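Local coordinates for sortase-like protein (Streptococcus suis, PDB 3RE9) that probably acts as a class C sortase, a transpeptidase that links pilin subunits through sorting signals, seen here in an open form, at residues H41-Y46 against P57-S63; Y34-L38 against H73-L79. All coordinates share one frame; numbering follows the deposited sequence.

Interaction 1 (H41-Y46 against P57-S63); sequences HEKIGY and PVYAGTS
The Lys43 side chain passes obliquely by the CD2–CE2 side of the Tyr59 ring where two antiparallel strands pair. Lys43 CB packs against Tyr59 CE2 at 3.7 Å. CG stands anti to the backbone N (chi1 -165°) and the chain stays extended as far as Lys43 CE, which comes 4.0 Å from Pro57 CB. The chain bends only at its last torsion, about CD–CE (chi4 147°). Lys43 NZ lies so close to Tyr46 OH that the exact length of this bond is doubtful. It also donates to a water that bonds Tyr59 OH. The amine thus sits between the two tyrosine hydroxyls, reaching Tyr59 OH only through the water, on the face that also carries Pro57. Tyr46 has CG beside its backbone N (chi1 -66°), which brings Tyr46 CE2 to 4.1 Å from Pro57 CB.

The backbones form a classic beta bulge. Ile44 and Gly45 both face Val58, whose O accepts a bond from Ile44 N at 2.7 Å and a weak one from Gly45 N. Val58 N returns a bond to Gly45 O at 2.8 Å. Val58 CG2 packs on the backbone of Tyr46, on the other face of the sheet. Ahead of the strand, Glu42 O accepts from Ala60 N at 2.9 Å. His41 closes the preceding helix as the C-prime residue of a Schellman motif, and its ring borders Ser63 at the N-cap of helix 64-69.

The two strands, 43-49 and 54-60, make a beta hairpin of the sortase sheet. Strand 71-73 bonds to the far edge of 54-60, Val58 touches Leu90 of strand 86-91, and Met37 of helix 21-39 packs on Ala60.

Interaction 2 (Y34-L38 against H73-L79); sequences YARML and HLEGTSL
Tyr34 reaches from its helix to His73, and Tyr34 OH shares a 2.7 Å hydrogen bond with His73 ND1. CG of Tyr34 is anti to the backbone N (chi1 -176°), which sends the ring away from the helix. The two ring planes stand at 88°, and the hydroxyl meets the imidazole at its edge.

This buried side is tightly packed. Leu79 CD2 sits 3.6 Å from Tyr34 CD1 and also lies over one face of the His73 ring. Leu79 CD1 meets Met37 CE tip to tip at 3.6 Å. Phe9 and Ala6 of helix 3-11 add to the packing round Leu79.

Toward Glu75 the contact is looser and more exposed. Glu75 CB lies at the edge of the Tyr34 ring, and Leu38 CD2 only brushes Glu75 OE1 at 3.6 Å. The other carboxylate oxygen, OE2, bonds to Thr62.

His73 NE2 donates to Ser78 O at 2.7 Å and weakly to Thr77 O. The imidazole therefore has partners at both nitrogens. Together they fix its rotation, and the bond to Tyr34 joins helix 21-39 to the irregular chain after strand 71-73.

Interaction 1 is a strand pairing held mainly by backbone bonds. Its lysine and tyrosine side chains lie on a partly exposed face. Interaction 2 has no backbone bond between its segments. It sets a helix on a loop through one buried polar pair and apolar packing. The two are neighbours, with centres about 9 Å apart, and helix 21-39 leads through a short turn into strand 43-49. Interaction 1 is nested in the chain between the segments of interaction 2. They meet through the Arg36–Glu42 salt bridge and a probable Thr62–Glu75 hydrogen bond, while Leu38 packs on Gly61. Glu42 OE1 also bonds Met1 N. Deeper inside, Ile44 of interaction 1 touches Leu79 of interaction 2.

Interaction 1 (H41-Y46 against P57-S63)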
ATOM      1  N   HIS A  41     -12.336  -4.899   8.442  1.00 17.55           N
ATOM      2  CA  HIS A  41     -12.188  -4.352   7.073  1.00 17.54           C
ATOM      3  C   HIS A  41     -12.128  -2.834   7.098  1.00 17.27           C
ATOM      4  O   HIS A  41     -12.736  -2.151   6.242  1.00 17.72           O
ATOM      5  CB  HIS A  41     -13.323  -4.805   6.153  1.00 17.33           C
ATOM      6  CG  HIS A  41     -13.643  -6.249   6.292  1.00 18.52           C
ATOM      7  ND1 HIS A  41     -14.775  -6.697   6.933  1.00 19.50           N
ATOM      8  CD2 HIS A  41     -12.949  -7.351   5.932  1.00 19.58           C
ATOM      9  CE1 HIS A  41     -14.773  -8.017   6.948  1.00 20.06           C
ATOM     10  NE2 HIS A  41     -13.683  -8.437   6.335  1.00 20.97           N
ATOM     11  N   GLU A  42     -11.411  -2.323   8.099  1.00 16.52           N
ATOM     12  CA  GLU A  42     -11.452  -0.919   8.439  1.00 16.45           C
ATOM     13  C   GLU A  42     -10.892  -0.037   7.353  1.00 16.04           C
ATOM     14  O   GLU A  42      -9.820  -0.316   6.815  1.00 15.62           O
ATOM     15  CB  GLU A  42     -10.697  -0.669   9.741  1.00 16.64           C
ATOM     16  CG  GLU A  42     -10.763   0.777  10.201  1.00 18.30           C
ATOM     17  CD  GLU A  42     -10.350   0.941  11.621  1.00 21.00           C
ATOM     18  OE1 GLU A  42      -9.249   1.494  11.840  1.00 21.76           O
ATOM     19  OE2 GLU A  42     -11.112   0.487  12.509  1.00 23.23           O
ATOM     20  N   LYS A  43     -11.618   1.040   7.049  1.00 16.44           N
ATOM     21  CA  LYS A  43     -11.179   2.029   6.051  1.00 16.21           C
ATOM     22  C   LYS A  43      -9.930   2.786   6.528  1.00 16.44           C
ATOM     23  O   LYS A  43      -9.888   3.292   7.645  1.00 16.76           O
ATOM     24  CB  LYS A  43     -12.327   2.987   5.710  1.00 15.64           C
ATOM     25  CG  LYS A  43     -12.099   3.794   4.472  1.00 14.68           C
ATOM     26  CD  LYS A  43     -13.103   4.914   4.372  1.00 16.11           C
ATOM     27  CE  LYS A  43     -12.805   5.780   3.159  1.00 16.24           C
ATOM     28  NZ  LYS A  43     -14.006   6.373   2.513  1.00 15.40           N
ATOM     29  N   ILE A  44      -8.902   2.840   5.694  1.00 17.16           N
ATOM     30  CA  ILE A  44      -7.683   3.564   6.047  1.00 17.34           C
ATOM     31  C   ILE A  44      -7.652   4.966   5.448  1.00 17.60           C
ATOM     32  O   ILE A  44      -7.222   5.920   6.108  1.00 18.66           O
ATOM     33  CB  ILE A  44      -6.403   2.808   5.638  1.00 17.60           C
ATOM     34  CG1 ILE A  44      -6.235   1.509   6.444  1.00 16.98           C
ATOM     35  CG2 ILE A  44      -5.175   3.726   5.828  1.00 18.51           C
ATOM     36  CD1 ILE A  44      -5.122   0.596   5.897  1.00 16.92           C
ATOM     37  N   GLY A  45      -8.103   5.094   4.202  1.00 17.56           N
ATOM     38  CA  GLY A  45      -8.132   6.396   3.504  1.00 16.82           C
ATOM     39  C   GLY A  45      -8.435   6.253   2.019  1.00 16.67           C
ATOM     40  O   GLY A  45      -9.369   5.553   1.622  1.00 16.05           O
ATOM     41  N   TYR A  46      -7.623   6.909   1.195  1.00 16.90           N
ATOM     42  CA  TYR A  46      -7.810   6.910  -0.258  1.00 16.47           C
ATOM     43  C   TYR A  46      -6.467   6.798  -0.996  1.00 15.94           C
ATOM     44  O   TYR A  46      -5.450   7.297  -0.530  1.00 15.88           O
ATOM     45  CB  TYR A  46      -8.572   8.174  -0.705  1.00 17.31           C
ATOM     46  CG  TYR A  46     -10.015   8.244  -0.217  1.00 17.86           C
ATOM     47  CD1 TYR A  46     -10.332   8.816   1.014  1.00 19.16           C
ATOM     48  CD2 TYR A  46     -11.058   7.735  -0.992  1.00 18.83           C
ATOM     49  CE1 TYR A  46     -11.656   8.869   1.466  1.00 19.73           C
ATOM     50  CE2 TYR A  46     -12.377   7.769  -0.558  1.00 17.36           C
ATOM     51  CZ  TYR A  46     -12.670   8.345   0.658  1.00 19.29           C
ATOM     52  OH  TYR A  46     -13.978   8.381   1.090  1.00 20.40           O
ATOM     53  N   PRO A  57     -11.348   4.327  -2.180  1.00 14.19           N
ATOM     54  CA  PRO A  57     -11.171   4.041  -0.750  1.00 13.66           C
ATOM     55  C   PRO A  57     -10.251   2.840  -0.498  1.00 13.02           C
ATOM     56  O   PRO A  57     -10.393   1.790  -1.131  1.00 13.47           O
ATOM     57  CB  PRO A  57     -12.598   3.729  -0.261  1.00 13.59           C
ATOM     58  CG  PRO A  57     -13.374   3.328  -1.527  1.00 14.02           C
ATOM     59  CD  PRO A  57     -12.730   4.067  -2.649  1.00 14.07           C
ATOM     60  N   VAL A  58      -9.327   2.997   0.441  1.00 12.05           N
ATOM     61  CA  VAL A  58      -8.391   1.942   0.816  1.00 10.66           C
ATOM     62  C   VAL A  58      -8.795   1.333   2.153  1.00 10.59           C
ATOM     63  O   VAL A  58      -9.068   2.067   3.112  1.00 10.27           O
ATOM     64  CB  VAL A  58      -6.939   2.513   0.887  1.00 10.45           C
ATOM     65  CG1 VAL A  58      -5.919   1.424   1.241  1.00  9.24           C
ATOM     66  CG2 VAL A  58      -6.595   3.165  -0.398  1.00  8.14           C
ATOM     67  N   TYR A  59      -8.821   0.005   2.226  1.00 10.86           N
ATOM     68  CA  TYR A  59      -9.272  -0.706   3.437  1.00 11.34           C
ATOM     69  C   TYR A  59      -8.197  -1.665   3.919  1.00 11.43           C
ATOM     70  O   TYR A  59      -7.347  -2.069   3.142  1.00 11.79           O
ATOM     71  CB  TYR A  59     -10.578  -1.483   3.172  1.00 12.10           C
ATOM     72  CG  TYR A  59     -11.732  -0.640   2.696  1.00 11.92           C
ATOM     73  CD1 TYR A  59     -11.918  -0.406   1.338  1.00 12.16           C
ATOM     74  CD2 TYR A  59     -12.635  -0.082   3.600  1.00 13.33           C
ATOM     75  CE1 TYR A  59     -12.957   0.386   0.873  1.00 13.31           C
ATOM     76  CE2 TYR A  59     -13.708   0.716   3.152  1.00 13.40           C
ATOM     77  CZ  TYR A  59     -13.857   0.943   1.780  1.00 14.50           C
ATOM     78  OH  TYR A  59     -14.900   1.718   1.295  1.00 13.29           O
ATOM     79  N   ALA A  60      -8.223  -2.044   5.189  1.00 11.63           N
ATOM     80  CA  ALA A  60      -7.195  -2.944   5.702  1.00 12.36           C
ATOM     81  C   ALA A  60      -7.489  -4.353   5.233  1.00 13.14           C
ATOM     82  O   ALA A  60      -8.649  -4.802   5.298  1.00 13.52           O
ATOM     83  CB  ALA A  60      -7.116  -2.882   7.221  1.00 12.31           C
ATOM     84  N   GLY A  61      -6.442  -5.032   4.739  1.00 13.47           N
ATOM     85  CA  GLY A  61      -6.522  -6.417   4.259  1.00 12.78           C
ATOM     86  C   GLY A  61      -6.982  -6.586   2.824  1.00 12.99           C
ATOM     87  O   GLY A  61      -7.433  -5.644   2.172  1.00 13.13           O
ATOM     88  N   THR A  62      -6.844  -7.806   2.326  1.00 13.12           N
ATOM     89  CA  THR A  62      -7.219  -8.149   0.962  1.00 12.54           C
ATOM     90  C   THR A  62      -8.358  -9.180   0.958  1.00 13.28           C
ATOM     91  O   THR A  62      -8.432 -10.051   0.098  1.00 13.37           O
ATOM     92  CB  THR A  62      -6.021  -8.697   0.181  1.00 12.02           C
ATOM     93  OG1 THR A  62      -5.468  -9.807   0.891  1.00 11.14           O
ATOM     94  CG2 THR A  62      -4.963  -7.638  -0.001  1.00 10.78           C
ATOM     95  N   SER A  63      -9.258  -9.076   1.926  1.00 14.44           N
ATOM     96  CA  SER A  63     -10.459  -9.906   1.902  1.00 15.62           C
ATOM     97  C   SER A  63     -11.339  -9.574   0.698  1.00 15.91           C
ATOM     98  O   SER A  63     -11.228  -8.494   0.122  1.00 16.12           O
ATOM     99  CB  SER A  63     -11.237  -9.767   3.217  1.00 15.45           C
ATOM    100  OG  SER A  63     -11.820  -8.489   3.342  1.00 16.69           O
TER
HETATM  101  O   HOH W   1     -15.727   4.336   2.641  1.00 26.92           O

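Interaction 2 (Y34-L38 against H73-L79)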
ATOM      1  N   TYR A  34      -3.247  -3.889  13.957  1.00 13.59           N
ATOM      2  CA  TYR A  34      -3.461  -4.257  12.549  1.00 12.43           C
ATOM      3  C   TYR A  34      -4.471  -5.402  12.402  1.00 12.55           C
ATOM      4  O   TYR A  34      -5.367  -5.334  11.538  1.00 12.86           O
ATOM      5  CB  TYR A  34      -2.141  -4.519  11.797  1.00 11.15           C
ATOM      6  CG  TYR A  34      -2.353  -4.802  10.325  1.00  9.37           C
ATOM      7  CD1 TYR A  34      -3.017  -3.891   9.508  1.00  6.70           C
ATOM      8  CD2 TYR A  34      -1.907  -5.997   9.751  1.00  8.72           C
ATOM      9  CE1 TYR A  34      -3.247  -4.167   8.161  1.00  7.02           C
ATOM     10  CE2 TYR A  34      -2.114  -6.275   8.402  1.00  7.81           C
ATOM     11  CZ  TYR A  34      -2.788  -5.356   7.612  1.00  8.13           C
ATOM     12  OH  TYR A  34      -2.992  -5.632   6.277  1.00  7.61           O
ATOM     13  N   ALA A  35      -4.360  -6.407  13.280  1.00 12.17           N
ATOM     14  CA  ALA A  35      -5.374  -7.475  13.387  1.00 12.33           C
ATOM     15  C   ALA A  35      -6.822  -6.991  13.615  1.00 12.35           C
ATOM     16  O   ALA A  35      -7.752  -7.536  13.047  1.00 12.43           O
ATOM     17  CB  ALA A  35      -4.962  -8.509  14.460  1.00 11.98           C
ATOM     18  N   ARG A  36      -7.000  -5.989  14.470  1.00 13.23           N
ATOM     19  CA  ARG A  36      -8.290  -5.361  14.716  1.00 14.14           C
ATOM     20  C   ARG A  36      -8.820  -4.625  13.469  1.00 14.85           C
ATOM     21  O   ARG A  36      -9.994  -4.738  13.127  1.00 15.40           O
ATOM     22  CB  ARG A  36      -8.170  -4.378  15.882  1.00 14.37           C
ATOM     23  CG  ARG A  36      -9.483  -3.709  16.253  1.00 15.67           C
ATOM     24  CD  ARG A  36      -9.301  -2.435  17.076  1.00 16.86           C
ATOM     25  NE  ARG A  36      -8.522  -1.450  16.338  1.00 18.34           N
ATOM     26  CZ  ARG A  36      -9.010  -0.686  15.354  1.00 19.79           C
ATOM     27  NH1 ARG A  36     -10.288  -0.786  14.977  1.00 18.45           N
ATOM     28  NH2 ARG A  36      -8.217   0.186  14.741  1.00 17.03           N
ATOM     29  N   MET A  37      -7.963  -3.855  12.807  1.00 15.36           N
ATOM     30  CA  MET A  37      -8.306  -3.279  11.517  1.00 16.08           C
ATOM     31  C   MET A  37      -8.691  -4.376  10.513  1.00 16.35           C
ATOM     32  O   MET A  37      -9.664  -4.240   9.752  1.00 15.66           O
ATOM     33  CB  MET A  37      -7.113  -2.509  10.967  1.00 16.11           C
ATOM     34  CG  MET A  37      -6.796  -1.213  11.662  1.00 17.13           C
ATOM     35  SD  MET A  37      -5.340  -0.441  10.923  1.00 17.31           S
ATOM     36  CE  MET A  37      -4.117  -0.676  12.187  1.00 19.01           C
ATOM     37  N   LEU A  38      -7.912  -5.458  10.497  1.00 17.03           N
ATOM     38  CA  LEU A  38      -8.201  -6.578   9.595  1.00 17.64           C
ATOM     39  C   LEU A  38      -9.563  -7.200   9.927  1.00 18.36           C
ATOM     40  O   LEU A  38     -10.359  -7.500   9.042  1.00 18.01           O
ATOM     41  CB  LEU A  38      -7.103  -7.644   9.661  1.00 16.91           C
ATOM     42  CG  LEU A  38      -5.823  -7.470   8.868  1.00 15.41           C
ATOM     43  CD1 LEU A  38      -4.855  -8.583   9.210  1.00 11.83           C
ATOM     44  CD2 LEU A  38      -6.162  -7.478   7.397  1.00 12.90           C
ATOM     45  N   HIS A  73      -5.147  -3.211   1.440  1.00 10.53           N
ATOM     46  CA  HIS A  73      -3.777  -3.124   1.948  1.00 10.16           C
ATOM     47  C   HIS A  73      -3.286  -4.539   2.168  1.00 10.52           C
ATOM     48  O   HIS A  73      -3.916  -5.319   2.890  1.00 10.05           O
ATOM     49  CB  HIS A  73      -3.743  -2.364   3.269  1.00  9.38           C
ATOM     50  CG  HIS A  73      -2.445  -2.487   3.990  1.00  9.10           C
ATOM     51  ND1 HIS A  73      -2.273  -3.322   5.071  1.00  9.31           N
ATOM     52  CD2 HIS A  73      -1.244  -1.902   3.770  1.00  9.12           C
ATOM     53  CE1 HIS A  73      -1.017  -3.258   5.479  1.00  7.36           C
ATOM     54  NE2 HIS A  73      -0.373  -2.406   4.704  1.00  8.99           N
ATOM     55  N   LEU A  74      -2.166  -4.858   1.528  1.00 10.75           N
ATOM     56  CA  LEU A  74      -1.622  -6.200   1.543  1.00 10.88           C
ATOM     57  C   LEU A  74      -1.097  -6.525   2.931  1.00 11.57           C
ATOM     58  O   LEU A  74      -0.101  -5.942   3.387  1.00 11.74           O
ATOM     59  CB  LEU A  74      -0.518  -6.350   0.491  1.00 10.46           C
ATOM     60  CG  LEU A  74       0.073  -7.753   0.261  1.00 11.78           C
ATOM     61  CD1 LEU A  74      -1.028  -8.780  -0.102  1.00 12.24           C
ATOM     62  CD2 LEU A  74       1.122  -7.727  -0.827  1.00  9.77           C
ATOM     63  N   GLU A  75      -1.750  -7.475   3.593  1.00 11.82           N
ATOM     64  CA  GLU A  75      -1.276  -7.895   4.887  1.00 12.44           C
ATOM     65  C   GLU A  75       0.169  -8.331   4.759  1.00 12.22           C
ATOM     66  O   GLU A  75       0.528  -9.099   3.867  1.00 12.61           O
ATOM     67  CB  GLU A  75      -2.181  -8.938   5.606  1.00 12.71           C
ATOM     68  CG  GLU A  75      -2.843 -10.001   4.774  1.00 12.86           C
ATOM     69  CD  GLU A  75      -4.088  -9.518   4.041  1.00 11.44           C
ATOM     70  OE1 GLU A  75      -5.179  -9.504   4.619  1.00 14.74           O
ATOM     71  OE2 GLU A  75      -3.998  -9.225   2.847  1.00  9.81           O
ATOM     72  N   GLY A  76       1.011  -7.796   5.633  1.00 11.65           N
ATOM     73  CA  GLY A  76       2.397  -8.213   5.653  1.00 10.85           C
ATOM     74  C   GLY A  76       3.298  -7.093   5.242  1.00 10.23           C
ATOM     75  O   GLY A  76       4.491  -7.190   5.430  1.00 10.21           O
ATOM     76  N   THR A  77       2.700  -6.014   4.722  1.00 10.25           N
ATOM     77  CA  THR A  77       3.426  -4.808   4.259  1.00  9.81           C
ATOM     78  C   THR A  77       3.123  -3.582   5.157  1.00  9.64           C
ATOM     79  O   THR A  77       2.138  -3.577   5.893  1.00 10.70           O
ATOM     80  CB  THR A  77       3.112  -4.495   2.770  1.00  9.59           C
ATOM     81  OG1 THR A  77       1.773  -4.024   2.652  1.00  9.74           O
ATOM     82  CG2 THR A  77       3.296  -5.743   1.890  1.00  7.46           C
ATOM     83  N   SER A  78       3.977  -2.569   5.140  1.00  9.01           N
ATOM     84  CA  SER A  78       3.767  -1.392   6.001  1.00  8.81           C
ATOM     85  C   SER A  78       2.356  -0.771   5.895  1.00  9.14           C
ATOM     86  O   SER A  78       1.729  -0.788   4.846  1.00  9.15           O
ATOM     87  CB  SER A  78       4.832  -0.315   5.714  1.00  9.00           C
ATOM     88  OG  SER A  78       6.149  -0.855   5.610  1.00  6.71           O
ATOM     89  N   LEU A  79       1.842  -0.239   6.999  1.00  9.75           N
ATOM     90  CA  LEU A  79       0.656   0.609   6.934  1.00  9.18           C
ATOM     91  C   LEU A  79       1.023   1.947   6.235  1.00 10.04           C
ATOM     92  O   LEU A  79       2.160   2.438   6.395  1.00  9.61           O
ATOM     93  CB  LEU A  79       0.043   0.800   8.319  1.00  8.25           C
ATOM     94  CG  LEU A  79      -0.694  -0.427   8.868  1.00  7.01           C
ATOM     95  CD1 LEU A  79      -1.023  -0.262  10.373  1.00  3.99           C
ATOM     96  CD2 LEU A  79      -1.965  -0.700   8.092  1.00  4.56           C
TER